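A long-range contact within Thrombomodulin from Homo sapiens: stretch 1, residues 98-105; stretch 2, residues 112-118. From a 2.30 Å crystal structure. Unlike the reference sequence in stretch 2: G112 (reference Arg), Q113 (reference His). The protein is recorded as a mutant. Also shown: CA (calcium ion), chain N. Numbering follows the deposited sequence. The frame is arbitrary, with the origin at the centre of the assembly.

Stretch 1 98-105: GTFECICG
Stretch 2 112-118: GQIGTDC

Three backbone hydrogen bonds tie the stretches together. C102 N donates to Q113 O at 2.7 Å (N-H...O angle 170°), and Q113 N returns a bond to C102 O at 2.8 Å (161°); this reciprocal pair identifies C102 and Q113, CA atoms 5.0 Å apart, as the hydrogen-bonded pair of an antiparallel ladder. Beyond the second strand, G115 N donates to F100 O at 2.8 Å (165°).

Strands 100-103 and 112-114 run at 148° between their N-to-C directions, with axes 4.5 Å apart at closest approach. E101 with I114 and I103 with G112 are the flanking non-hydrogen-bonded pairs, each with CA atoms 4.6 Å apart, as expected where the chains draw closer. Two CA-H...O contacts supplement the ladder: E101 CA to Q113 O at 3.3 Å and I114 CA to F100 O at 3.5 Å. Strand phi/psi values are extended, for example -116/118 at C102 and -98/142 at Q113; F100 is more stretched at -159/157. G115, at 73/2, turns the second chain out of the strand with a positive phi that favours glycine.

Covalent closure comes from the disulfide between C104 SG and C118 SG, 2.0 Å long with chi3 of -85°. Both cysteines adopt the m rotamer and point toward the opposing stretch. C102 (t), itself covalently bonded elsewhere in the structure, lies beside this bridge, its SG 3.8 Å from C118 SG, while its CB reaches 3.2 Å from T116 O. The C-terminal segment is steadied locally: C118 N donates to D117 OD1 at 2.6 Å (153°), with D117 chi1 t.

The side chains of C102 and Q113 share one face of the sheet. Q113, which differs from the reference, has chi1 m, chi2 t and chi3 103°; its weak bond from NE2 to D117 O (2.9 Å, 130°) is uncertain because NE2 is modelled too close to C104 SG. On the other face lie E101, I103 and I114. E101 (chi1 t, chi2 t, chi3 13°) brings CG to 3.9 Å from I114 CD1, with I114 at m, p. I103 is also m, p, its CG1 4.5 Å from CA of G112, another departure from the reference.

F100, chi1 p and chi2 -84°, closes the packing at the turn. G115 CA sits over its ring face, 3.9 Å from the F100 ring centroid and 21° off the normal, a CH-pi contact. T99 (t) places OG1 3.2 Å from G115 CA, while T99 O binds the calcium ion at 2.8 Å.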

# COMPACT_ATOMS: atom_id res chain seq x y z
N GLY E 98 -2.31 18.15 14.03
CA GLY E 98 -3.60 17.83 13.41
C GLY E 98 -3.85 18.42 12.05
O GLY E 98 -4.71 17.95 11.32
N THR E 99 -3.16 19.50 11.72
CA THR E 99 -3.30 20.14 10.41
C THR E 99 -2.03 20.97 10.13
O THR E 99 -0.95 20.65 10.62
CB THR E 99 -4.60 21.00 10.34
OG1 THR E 99 -4.71 21.60 9.04
CG2 THR E 99 -4.62 22.08 11.42
N PHE E 100 -2.15 22.01 9.31
CA PHE E 100 -1.00 22.85 8.99
C PHE E 100 -1.49 24.20 8.49
O PHE E 100 -2.64 24.34 8.06
CB PHE E 100 -0.13 22.19 7.90
CG PHE E 100 -0.85 22.00 6.58
CD1 PHE E 100 -1.65 20.88 6.36
CD2 PHE E 100 -0.73 22.95 5.56
CE1 PHE E 100 -2.32 20.70 5.15
CE2 PHE E 100 -1.39 22.79 4.34
CZ PHE E 100 -2.19 21.67 4.13
N GLU E 101 -0.63 25.22 8.60
CA GLU E 101 -0.98 26.55 8.09
C GLU E 101 -0.16 26.82 6.83
O GLU E 101 1.06 26.67 6.81
CB GLU E 101 -0.70 27.64 9.12
CG GLU E 101 -1.27 28.98 8.68
CD GLU E 101 -0.63 30.21 9.48
OE1 GLU E 101 0.40 30.01 10.15
OE2 GLU E 101 -1.18 31.32 9.38
N CYS E 102 -0.86 27.20 5.76
CA CYS E 102 -0.20 27.47 4.50
C CYS E 102 -0.40 28.94 4.14
O CYS E 102 -1.53 29.42 4.08
CB CYS E 102 -0.79 26.57 3.40
SG CYS E 102 0.09 26.60 1.81
N ILE E 103 0.71 29.66 4.04
CA ILE E 103 0.66 31.07 3.69
C ILE E 103 0.82 31.17 2.17
O ILE E 103 1.78 30.62 1.60
CB ILE E 103 1.76 31.91 4.40
CG1 ILE E 103 1.43 32.10 5.89
CG2 ILE E 103 1.86 33.28 3.76
CD1 ILE E 103 1.69 30.92 6.75
N CYS E 104 -0.12 31.85 1.53
CA CYS E 104 -0.08 32.02 0.08
C CYS E 104 -0.08 33.48 -0.33
O CYS E 104 -0.73 34.32 0.29
CB CYS E 104 -1.27 31.29 -0.55
SG CYS E 104 -1.34 29.53 -0.06
N GLY E 105 0.66 33.78 -1.41
CA GLY E 105 0.75 35.15 -1.90
C GLY E 105 0.81 35.23 -3.42
O GLY E 105 -0.06 34.68 -4.09
N GLY E 112 -3.40 33.45 5.25
CA GLY E 112 -3.04 32.30 6.05
C GLY E 112 -4.15 31.27 5.98
O GLY E 112 -5.21 31.46 6.56
N GLN E 113 -3.93 30.20 5.22
CA GLN E 113 -4.92 29.14 5.07
C GLN E 113 -4.63 27.97 6.01
O GLN E 113 -3.48 27.60 6.21
CB GLN E 113 -4.92 28.59 3.65
CG GLN E 113 -4.99 29.63 2.55
CD GLN E 113 -4.79 28.96 1.10
OE1 GLN E 113 -5.81 28.80 0.44
NE2 GLN E 113 -3.58 28.57 0.72
N ILE E 114 -5.68 27.38 6.56
CA ILE E 114 -5.55 26.24 7.45
C ILE E 114 -5.94 24.93 6.75
O ILE E 114 -7.07 24.80 6.27
CB ILE E 114 -6.39 26.41 8.75
CG1 ILE E 114 -5.60 27.20 9.80
CG2 ILE E 114 -6.71 25.06 9.37
CD1 ILE E 114 -5.06 28.49 9.36
N GLY E 115 -5.00 24.00 6.67
CA GLY E 115 -5.27 22.70 6.07
C GLY E 115 -5.41 22.61 4.56
O GLY E 115 -5.68 21.53 4.05
N THR E 116 -5.23 23.72 3.85
CA THR E 116 -5.34 23.72 2.40
C THR E 116 -4.12 24.35 1.72
O THR E 116 -3.39 25.14 2.32
CB THR E 116 -6.61 24.45 1.89
OG1 THR E 116 -6.66 25.76 2.45
CG2 THR E 116 -7.86 23.69 2.29
N ASP E 117 -3.92 24.00 0.46
CA ASP E 117 -2.82 24.50 -0.34
C ASP E 117 -3.22 25.80 -1.04
O ASP E 117 -4.35 26.25 -0.93
CB ASP E 117 -2.43 23.43 -1.37
CG ASP E 117 -1.00 23.70 -2.04
OD1 ASP E 117 -0.35 24.70 -1.69
OD2 ASP E 117 -0.58 22.88 -2.88
N CYS E 118 -2.27 26.39 -1.76
CA CYS E 118 -2.49 27.63 -2.51
C CYS E 118 -3.22 27.33 -3.83
O CYS E 118 -4.14 28.10 -4.18
CB CYS E 118 -1.15 28.32 -2.82
SG CYS E 118 -0.09 28.62 -1.37
OXT CYS E 118 -2.85 26.34 -4.49
CA CA N . 0.53 18.41 11.26
O HOH W 1 -1.51 17.20 10.77